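Local coordinates for malonyl CoA:acyl carrier protein malonyltransferase (PDB 1NM2) that probably transfers the malonyl group of malonyl-CoA to holo acyl carrier protein, supplying malonyl-ACP for fatty acid biosynthesis, at residues 16-19 against 20-23; 38-42 against 43-47; 47-50 against 51-55. All coordinates share one frame; numbering follows the deposited sequence.

Contact 1. Residues 16-19 against 20-23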
ATOM      1  N   GLY A  16       7.598  -5.889  15.779  1.00 19.78           N
ATOM      2  CA  GLY A  16       6.829  -6.959  16.394  1.00 20.08           C
ATOM      3  C   GLY A  16       5.353  -7.087  16.048  1.00 20.48           C
ATOM      4  O   GLY A  16       4.643  -7.885  16.665  1.00 20.58           O
ATOM      5  N   PHE A  17       4.883  -6.342  15.055  1.00 19.19           N
ATOM      6  CA  PHE A  17       3.467  -6.383  14.695  1.00 19.81           C
ATOM      7  C   PHE A  17       2.926  -7.726  14.214  1.00 19.53           C
ATOM      8  O   PHE A  17       1.733  -7.989  14.334  1.00 20.24           O
ATOM      9  CB  PHE A  17       3.161  -5.301  13.647  1.00 19.27           C
ATOM     10  CG  PHE A  17       3.383  -5.737  12.225  1.00 21.41           C
ATOM     11  CD1 PHE A  17       2.332  -6.266  11.474  1.00 19.54           C
ATOM     12  CD2 PHE A  17       4.638  -5.618  11.633  1.00 19.90           C
ATOM     13  CE1 PHE A  17       2.529  -6.671  10.154  1.00 20.16           C
ATOM     14  CE2 PHE A  17       4.846  -6.024  10.310  1.00 20.99           C
ATOM     15  CZ  PHE A  17       3.789  -6.550   9.572  1.00 20.11           C
ATOM     16  N   LEU A  18       3.792  -8.581  13.682  1.00 20.31           N
ATOM     17  CA  LEU A  18       3.353  -9.875  13.166  1.00 19.85           C
ATOM     18  C   LEU A  18       3.331 -10.986  14.220  1.00 21.22           C
ATOM     19  O   LEU A  18       2.769 -12.057  13.990  1.00 20.72           O
ATOM     20  CB  LEU A  18       4.263 -10.285  12.002  1.00 20.35           C
ATOM     21  CG  LEU A  18       3.756 -11.300  10.972  1.00 23.86           C
ATOM     22  CD1 LEU A  18       2.500 -10.779  10.290  1.00 24.12           C
ATOM     23  CD2 LEU A  18       4.852 -11.561   9.942  1.00 24.12           C
ATOM     24  N   THR A  19       3.936 -10.721  15.376  1.00 21.17           N
ATOM     25  CA  THR A  19       4.024 -11.700  16.460  1.00 22.87           C
ATOM     26  C   THR A  19       2.770 -12.537  16.732  1.00 21.51           C
ATOM     27  O   THR A  19       2.808 -13.767  16.632  1.00 20.45           O
ATOM     28  CB  THR A  19       4.452 -11.024  17.783  1.00 22.77           C
ATOM     29  OG1 THR A  19       5.682 -10.316  17.582  1.00 25.37           O
ATOM     30  CG2 THR A  19       4.664 -12.067  18.866  1.00 23.93           C
ATOM     31  N   ASP A  20       1.664 -11.883  17.081  1.00 20.69           N
ATOM     32  CA  ASP A  20       0.430 -12.605  17.379  1.00 22.09           C
ATOM     33  C   ASP A  20      -0.094 -13.403  16.187  1.00 21.95           C
ATOM     34  O   ASP A  20      -0.682 -14.474  16.358  1.00 20.87           O
ATOM     35  CB  ASP A  20      -0.652 -11.635  17.870  1.00 24.35           C
ATOM     36  CG  ASP A  20      -0.362 -11.087  19.261  1.00 26.73           C
ATOM     37  OD1 ASP A  20      -1.143 -10.240  19.747  1.00 28.86           O
ATOM     38  OD2 ASP A  20       0.645 -11.509  19.868  1.00 25.40           O
ATOM     39  N   TRP A  21       0.124 -12.888  14.982  1.00 19.62           N
ATOM     40  CA  TRP A  21      -0.340 -13.585  13.790  1.00 20.65           C
ATOM     41  C   TRP A  21       0.442 -14.868  13.537  1.00 21.21           C
ATOM     42  O   TRP A  21      -0.124 -15.852  13.065  1.00 18.39           O
ATOM     43  CB  TRP A  21      -0.258 -12.672  12.566  1.00 20.56           C
ATOM     44  CG  TRP A  21      -1.163 -11.496  12.685  1.00 21.25           C
ATOM     45  CD1 TRP A  21      -0.850 -10.263  13.180  1.00 21.26           C
ATOM     46  CD2 TRP A  21      -2.560 -11.461  12.374  1.00 19.71           C
ATOM     47  NE1 TRP A  21      -1.963  -9.463  13.199  1.00 21.15           N
ATOM     48  CE2 TRP A  21      -3.029 -10.173  12.712  1.00 20.64           C
ATOM     49  CE3 TRP A  21      -3.462 -12.398  11.846  1.00 18.83           C
ATOM     50  CZ2 TRP A  21      -4.366  -9.792  12.540  1.00 18.31           C
ATOM     51  CZ3 TRP A  21      -4.795 -12.021  11.676  1.00 18.51           C
ATOM     52  CH2 TRP A  21      -5.231 -10.726  12.024  1.00 20.88           C
ATOM     53  N   LEU A  22       1.736 -14.862  13.857  1.00 22.09           N
ATOM     54  CA  LEU A  22       2.562 -16.054  13.662  1.00 24.26           C
ATOM     55  C   LEU A  22       2.177 -17.163  14.629  1.00 25.24           C
ATOM     56  O   LEU A  22       2.527 -18.324  14.415  1.00 26.11           O
ATOM     57  CB  LEU A  22       4.052 -15.752  13.867  1.00 25.24           C
ATOM     58  CG  LEU A  22       4.899 -15.212  12.717  1.00 26.51           C
ATOM     59  CD1 LEU A  22       4.620 -15.996  11.443  1.00 26.88           C
ATOM     60  CD2 LEU A  22       4.596 -13.762  12.521  1.00 27.03           C
ATOM     61  N   ALA A  23       1.473 -16.799  15.698  1.00 25.08           N
ATOM     62  CA  ALA A  23       1.060 -17.768  16.704  1.00 24.97           C
ATOM     63  C   ALA A  23      -0.111 -18.631  16.247  1.00 25.26           C
ATOM     64  O   ALA A  23      -0.372 -19.680  16.830  1.00 25.66           O
ATOM     65  CB  ALA A  23       0.706 -17.054  18.001  1.00 24.82           C
TER
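Leu18 and Trp21, their CA atoms 5.3 Å apart, lie where a type I beta turn from Gly16 to Thr19 runs straight into a short, weakly bonded helix. Leu22 N reaches back to Leu18 O at 3.0 Å, though the position of that oxygen is less certain. Thr19 O receives only weak bonds, from Leu22 N and Ala23 N. The side-chain packing is carried by Leu18 and Trp21, which meet at about a right angle: Leu18 CD1 lies 4.0 Å from Trp21 CB, the methylene that carries the indole. With Leu18 CG set opposite its own backbone N (chi1 -158°), the isobutyl group swings beside the carbonyl and forward along the chain to that methylene. Phe17 O lies in the plane of the indole, at its edge, 3.6 Å from Trp21 CD1. Trp21 NE1, on the same edge, is hydrogen-bonded to Lys299 O, which would limit how the ring can turn. Leu22 also reaches Leu18, but their approach is modelled too tightly to be read in detail. At the start of the turn, Gly16 O takes two bonds from one residue, Thr19 OG1 at 2.8 Å and Thr19 N at 3.2 Å, both from the same face of its carbonyl plane. Helix 57-75 backs the apolar side, with Ala67 touching Phe17 and Leu18, and Ser71 against Trp21. The backbone bonds and Thr19 OG1 thus close the turn and the indole N-H ties the junction to Lys299, while Leu18 and the indole form its apolar side, turned inward from the more exposed Thr19 and Asp20.

Contact 2. Residues 38-42 against 43-47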
ATOM      1  N   ILE A  38      11.624 -16.195  -1.158  1.00 23.46           N
ATOM      2  CA  ILE A  38      12.145 -14.875  -1.508  1.00 23.67           C
ATOM      3  C   ILE A  38      13.484 -14.532  -0.866  1.00 24.25           C
ATOM      4  O   ILE A  38      13.978 -13.409  -1.013  1.00 24.61           O
ATOM      5  CB  ILE A  38      11.129 -13.755  -1.142  1.00 23.67           C
ATOM      6  CG1 ILE A  38      10.943 -13.690   0.378  1.00 21.00           C
ATOM      7  CG2 ILE A  38       9.800 -14.014  -1.840  1.00 21.41           C
ATOM      8  CD1 ILE A  38      10.056 -12.544   0.842  1.00 23.09           C
ATOM      9  N   GLY A  39      14.061 -15.493  -0.150  1.00 24.17           N
ATOM     10  CA  GLY A  39      15.343 -15.279   0.495  1.00 23.51           C
ATOM     11  C   GLY A  39      15.353 -14.187   1.546  1.00 25.85           C
ATOM     12  O   GLY A  39      16.278 -13.373   1.589  1.00 26.39           O
ATOM     13  N   LEU A  40      14.330 -14.163   2.398  1.00 25.02           N
ATOM     14  CA  LEU A  40      14.237 -13.159   3.453  1.00 23.68           C
ATOM     15  C   LEU A  40      13.480 -13.745   4.648  1.00 22.59           C
ATOM     16  O   LEU A  40      12.401 -14.308   4.487  1.00 21.93           O
ATOM     17  CB  LEU A  40      13.508 -11.917   2.928  1.00 24.93           C
ATOM     18  CG  LEU A  40      13.575 -10.645   3.777  1.00 27.12           C
ATOM     19  CD1 LEU A  40      15.016 -10.142   3.835  1.00 26.36           C
ATOM     20  CD2 LEU A  40      12.674  -9.576   3.165  1.00 29.23           C
ATOM     21  N   ASP A  41      14.046 -13.605   5.842  1.00 21.31           N
ATOM     22  CA  ASP A  41      13.426 -14.140   7.051  1.00 21.70           C
ATOM     23  C   ASP A  41      12.273 -13.255   7.522  1.00 20.46           C
ATOM     24  O   ASP A  41      12.428 -12.435   8.428  1.00 20.04           O
ATOM     25  CB  ASP A  41      14.485 -14.275   8.150  1.00 23.13           C
ATOM     26  CG  ASP A  41      13.988 -15.052   9.358  1.00 25.23           C
ATOM     27  OD1 ASP A  41      14.829 -15.411  10.206  1.00 26.30           O
ATOM     28  OD2 ASP A  41      12.765 -15.296   9.471  1.00 26.58           O
ATOM     29  N   LEU A  42      11.114 -13.433   6.897  1.00 18.71           N
ATOM     30  CA  LEU A  42       9.930 -12.643   7.228  1.00 18.51           C
ATOM     31  C   LEU A  42       9.538 -12.715   8.698  1.00 17.10           C
ATOM     32  O   LEU A  42       9.153 -11.708   9.282  1.00 16.69           O
ATOM     33  CB  LEU A  42       8.752 -13.080   6.351  1.00 17.27           C
ATOM     34  CG  LEU A  42       8.927 -12.826   4.850  1.00 19.61           C
ATOM     35  CD1 LEU A  42       7.832 -13.550   4.072  1.00 18.25           C
ATOM     36  CD2 LEU A  42       8.896 -11.321   4.566  1.00 17.80           C
ATOM     37  N   ALA A  43       9.636 -13.900   9.294  1.00 17.22           N
ATOM     38  CA  ALA A  43       9.289 -14.073  10.701  1.00 19.43           C
ATOM     39  C   ALA A  43      10.152 -13.177  11.593  1.00 19.24           C
ATOM     40  O   ALA A  43       9.651 -12.539  12.519  1.00 18.92           O
ATOM     41  CB  ALA A  43       9.449 -15.548  11.112  1.00 20.82           C
ATOM     42  N   HIS A  44      11.446 -13.120  11.312  1.00 17.92           N
ATOM     43  CA  HIS A  44      12.337 -12.283  12.107  1.00 21.00           C
ATOM     44  C   HIS A  44      11.977 -10.800  12.014  1.00 20.28           C
ATOM     45  O   HIS A  44      11.872 -10.107  13.028  1.00 20.86           O
ATOM     46  CB  HIS A  44      13.790 -12.453  11.657  1.00 21.98           C
ATOM     47  CG  HIS A  44      14.706 -11.394  12.193  1.00 23.66           C
ATOM     48  ND1 HIS A  44      15.100 -11.347  13.513  1.00 23.61           N
ATOM     49  CD2 HIS A  44      15.257 -10.309  11.596  1.00 22.61           C
ATOM     50  CE1 HIS A  44      15.854 -10.280  13.707  1.00 23.73           C
ATOM     51  NE2 HIS A  44      15.965  -9.634  12.561  1.00 23.11           N
ATOM     52  N   PHE A  45      11.802 -10.307  10.796  1.00 19.98           N
ATOM     53  CA  PHE A  45      11.492  -8.897  10.613  1.00 20.54           C
ATOM     54  C   PHE A  45      10.123  -8.501  11.148  1.00 20.37           C
ATOM     55  O   PHE A  45       9.894  -7.341  11.473  1.00 19.79           O
ATOM     56  CB  PHE A  45      11.630  -8.516   9.139  1.00 21.58           C
ATOM     57  CG  PHE A  45      13.048  -8.552   8.646  1.00 20.80           C
ATOM     58  CD1 PHE A  45      13.495  -9.594   7.841  1.00 22.14           C
ATOM     59  CD2 PHE A  45      13.948  -7.560   9.023  1.00 20.52           C
ATOM     60  CE1 PHE A  45      14.823  -9.651   7.416  1.00 22.29           C
ATOM     61  CE2 PHE A  45      15.275  -7.604   8.608  1.00 22.57           C
ATOM     62  CZ  PHE A  45      15.717  -8.653   7.802  1.00 22.81           C
ATOM     63  N   GLY A  46       9.221  -9.471  11.252  1.00 19.53           N
ATOM     64  CA  GLY A  46       7.901  -9.177  11.769  1.00 19.63           C
ATOM     65  C   GLY A  46       7.788  -9.382  13.271  1.00 20.41           C
ATOM     66  O   GLY A  46       6.789  -8.989  13.871  1.00 19.39           O
ATOM     67  N   THR A  47       8.805  -9.984  13.889  1.00 20.98           N
ATOM     68  CA  THR A  47       8.758 -10.229  15.332  1.00 23.42           C
ATOM     69  C   THR A  47       9.886  -9.619  16.169  1.00 24.66           C
ATOM     70  O   THR A  47       9.617  -8.884  17.117  1.00 25.94           O
ATOM     71  CB  THR A  47       8.711 -11.744  15.648  1.00 21.66           C
ATOM     72  OG1 THR A  47       9.896 -12.375  15.155  1.00 22.66           O
ATOM     73  CG2 THR A  47       7.502 -12.387  15.001  1.00 20.25           C
TER
HETATM   74  O   HOH W   1      10.181 -16.771   8.249  1.00 26.83           O
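The Phe45 ring meets Leu40 obliquely, Leu40 CD1 lying 3.6 Å from Phe45 CE1, and on one face it carries the imidazole of its neighbour His44, whose CD2 stands 3.9 Å above the ring plane, over the centre. Asp41 O also approaches the phenyl obliquely, near CD1. The Leu40 and Phe45 side chains cross at about a right angle; the methyl CD1 is the nearest leucine atom, with CG behind it. The planes of the imidazole and the Asp41 carboxylate are 47° apart, and the carboxylate touches His44 at its methylene, Asp41 OD1 to His44 CB being 3.5 Å. His44 NE2 looks beyond this turn and is hydrogen-bonded to Glu53 OE1. Asp41 CG stands opposite the backbone N (chi1 -170°), which carries the carboxylate over the start of the helix. There His44 N donates to Asp41 OD2 at 3.1 Å, coming from well above the carboxylate plane, and a water bridges the same oxygen to Ala43 N. Behind the cap, Phe45 N bonds Asp41 O at 3.2 Å with an almost straight N-H (168°), and Gly46 N bonds Leu42 O at 3.0 Å. Further on, Thr47 OG1 folds back to Ala43 O at 2.7 Å. Without the Phe45 ring, as with an alanine here, the Leu40 methyl and the His44 imidazole would probably lose the surface they pack on, leaving a gap beside Val59 of helix 57-75. The site is a classical aspartate N-cap at the head of helix 42-47, its approach consistent with an inverse gamma turn centred on Asp41.

Contact 3. Residues 47-50 against 51-55. With NI (nickel (II) ion), chain B.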
ATOM      1  N   THR A  47       8.805  -9.984  13.889  1.00 20.98           N
ATOM      2  CA  THR A  47       8.758 -10.229  15.332  1.00 23.42           C
ATOM      3  C   THR A  47       9.886  -9.619  16.169  1.00 24.66           C
ATOM      4  O   THR A  47       9.617  -8.884  17.117  1.00 25.94           O
ATOM      5  CB  THR A  47       8.711 -11.744  15.648  1.00 21.66           C
ATOM      6  OG1 THR A  47       9.896 -12.375  15.155  1.00 22.66           O
ATOM      7  CG2 THR A  47       7.502 -12.387  15.001  1.00 20.25           C
ATOM      8  N   LYS A  48      11.138  -9.911  15.818  1.00 25.72           N
ATOM      9  CA  LYS A  48      12.281  -9.412  16.589  1.00 26.81           C
ATOM     10  C   LYS A  48      12.927  -8.123  16.081  1.00 26.12           C
ATOM     11  O   LYS A  48      13.454  -7.336  16.872  1.00 26.34           O
ATOM     12  CB  LYS A  48      13.364 -10.494  16.678  1.00 27.93           C
ATOM     13  CG  LYS A  48      12.836 -11.902  16.940  1.00 32.46           C
ATOM     14  CD  LYS A  48      12.150 -12.022  18.291  1.00 33.87           C
ATOM     15  CE  LYS A  48      13.147 -11.945  19.435  1.00 36.83           C
ATOM     16  NZ  LYS A  48      12.474 -12.079  20.766  1.00 39.67           N
ATOM     17  N   ALA A  49      12.902  -7.913  14.770  1.00 23.55           N
ATOM     18  CA  ALA A  49      13.512  -6.725  14.187  1.00 22.88           C
ATOM     19  C   ALA A  49      12.968  -5.416  14.763  1.00 23.13           C
ATOM     20  O   ALA A  49      11.771  -5.269  14.983  1.00 21.89           O
ATOM     21  CB  ALA A  49      13.332  -6.742  12.675  1.00 19.98           C
ATOM     22  N   ASP A  50      13.863  -4.463  14.999  1.00 22.53           N
ATOM     23  CA  ASP A  50      13.456  -3.172  15.529  1.00 22.89           C
ATOM     24  C   ASP A  50      13.129  -2.189  14.409  1.00 21.09           C
ATOM     25  O   ASP A  50      13.058  -2.558  13.239  1.00 21.55           O
ATOM     26  CB  ASP A  50      14.549  -2.587  16.425  1.00 24.43           C
ATOM     27  CG  ASP A  50      15.906  -2.575  15.757  1.00 25.90           C
ATOM     28  OD1 ASP A  50      15.974  -2.433  14.513  1.00 26.45           O
ATOM     29  OD2 ASP A  50      16.909  -2.693  16.490  1.00 29.16           O
ATOM     30  N   ALA A  51      12.955  -0.928  14.779  1.00 21.35           N
ATOM     31  CA  ALA A  51      12.598   0.119  13.832  1.00 19.75           C
ATOM     32  C   ALA A  51      13.510   0.278  12.619  1.00 19.96           C
ATOM     33  O   ALA A  51      13.028   0.334  11.484  1.00 17.38           O
ATOM     34  CB  ALA A  51      12.481   1.449  14.568  1.00 21.14           C
ATOM     35  N   ASP A  52      14.821   0.344  12.837  1.00 19.02           N
ATOM     36  CA  ASP A  52      15.722   0.540  11.706  1.00 19.95           C
ATOM     37  C   ASP A  52      15.718  -0.606  10.693  1.00 20.81           C
ATOM     38  O   ASP A  52      15.865  -0.372   9.492  1.00 21.03           O
ATOM     39  CB  ASP A  52      17.153   0.833  12.192  1.00 20.44           C
ATOM     40  CG  ASP A  52      17.844  -0.380  12.782  1.00 20.05           C
ATOM     41  OD1 ASP A  52      18.251  -1.282  12.014  1.00 17.05           O
ATOM     42  OD2 ASP A  52      17.986  -0.425  14.023  1.00 23.94           O
ATOM     43  N   GLU A  53      15.521  -1.836  11.164  1.00 19.08           N
ATOM     44  CA  GLU A  53      15.509  -2.991  10.269  1.00 20.11           C
ATOM     45  C   GLU A  53      14.271  -3.058   9.386  1.00 19.50           C
ATOM     46  O   GLU A  53      14.365  -3.427   8.219  1.00 20.17           O
ATOM     47  CB  GLU A  53      15.610  -4.294  11.064  1.00 20.49           C
ATOM     48  CG  GLU A  53      16.894  -4.453  11.855  1.00 26.60           C
ATOM     49  CD  GLU A  53      16.890  -5.717  12.694  1.00 28.33           C
ATOM     50  OE1 GLU A  53      16.970  -6.826  12.111  1.00 25.14           O
ATOM     51  OE2 GLU A  53      16.789  -5.593  13.937  1.00 28.58           O
ATOM     52  N   ILE A  54      13.110  -2.704   9.929  1.00 20.12           N
ATOM     53  CA  ILE A  54      11.891  -2.775   9.136  1.00 22.10           C
ATOM     54  C   ILE A  54      11.597  -1.507   8.350  1.00 22.78           C
ATOM     55  O   ILE A  54      10.594  -1.424   7.644  1.00 22.49           O
ATOM     56  CB  ILE A  54      10.670  -3.153  10.000  1.00 23.76           C
ATOM     57  CG1 ILE A  54      10.395  -2.074  11.049  1.00 22.21           C
ATOM     58  CG2 ILE A  54      10.922  -4.492  10.673  1.00 23.23           C
ATOM     59  CD1 ILE A  54       9.197  -2.387  11.922  1.00 22.90           C
ATOM     60  N   ARG A  55      12.476  -0.518   8.472  1.00 22.32           N
ATOM     61  CA  ARG A  55      12.322   0.723   7.728  1.00 22.43           C
ATOM     62  C   ARG A  55      12.970   0.470   6.371  1.00 21.72           C
ATOM     63  O   ARG A  55      12.743   1.197   5.409  1.00 22.41           O
ATOM     64  CB  ARG A  55      13.019   1.869   8.457  1.00 22.63           C
ATOM     65  CG  ARG A  55      12.917   3.224   7.767  1.00 24.48           C
ATOM     66  CD  ARG A  55      13.197   4.323   8.777  1.00 25.84           C
ATOM     67  NE  ARG A  55      13.493   5.609   8.163  1.00 29.25           N
ATOM     68  CZ  ARG A  55      13.612   6.742   8.850  1.00 28.72           C
ATOM     69  NH1 ARG A  55      13.454   6.737  10.167  1.00 26.25           N
ATOM     70  NH2 ARG A  55      13.887   7.877   8.222  1.00 29.69           N
TER
HETATM   71 NI    NI B 317      18.516  -2.070  15.204  1.00 28.93          NI
HETATM   72  O   HOH W   2      18.761  -3.632  14.429  1.00 24.56           O
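Asp50 O takes two weak bonds from backbone donors, Glu53 N and Ile54 N, each at 3.3 Å, at the start of the short helix 51-54. Asp50, at the N-cap, and Glu53 form a capping box. Glu53 N reaches Asp50 OD1 at 3.4 Å, and in return Asp50 N donates to Glu53 OE2 at 3.3 Å; both bonds are long and weak, the second fairly straight. A nickel ion sits beyond this box. Asp52 binds it through OD2 at 2.1 Å; the Asp50 carboxylate binds through OD2, with Asp50 OD1 a longer second arm 2.7 Å from the nickel. A water completes the ligands seen here; it lies unusually close to the metal, so its place is less sure, and it probably donates to Glu53 OE2. Both aspartates hold CG between backbone N and carbonyl carbon, the crowded position (chi1 51° for Asp50, 72° for Asp52), and this brings the two carboxylates together on one side of the helix start, their planes 61° apart. Asp50 OD1 lies just 2.9 Å from Asp52 OD2 and is also near Glu53 OE2, so three acidic groups gather here; the nickel and the helix start would be expected to offset part of their repulsion. Glu53 OE1, the other oxygen, is turned to His44 of the preceding helix. The extended Glu53 chain passes the methyl of Ala49, which touches its carboxylate. On the inner side Ile54 packs toward Pro15 and, through its branch methyl, closes on the loop before the helix: Ile54 CG2 lies 3.9 Å from Ala49 CB.

All three contacts lie on one side of the chain's centre and are partly buried: Leu18, Trp21, Leu42, Ala49 and Ile54 face inward, while Asp41, Ala51 and Asp52 are exposed. Contacts 2 and 3 share Thr47 and join consecutive helices, 42-47 and 51-54, and His44 O probably accepts from Ala49 N at 3.0 Å. Contact 1, a turn running into a weakly bonded helix, meets the far end of helix 42-47, with Leu18 N probably bonded to Gly46 O and Thr19 packed on Thr47. Aspartate caps open contacts 2 and 3, but contact 3 adds a metal and gathered acids, contact 2 aromatic packing. Contact 1 leans instead on turn bonds and an indole settled against helix 57-75.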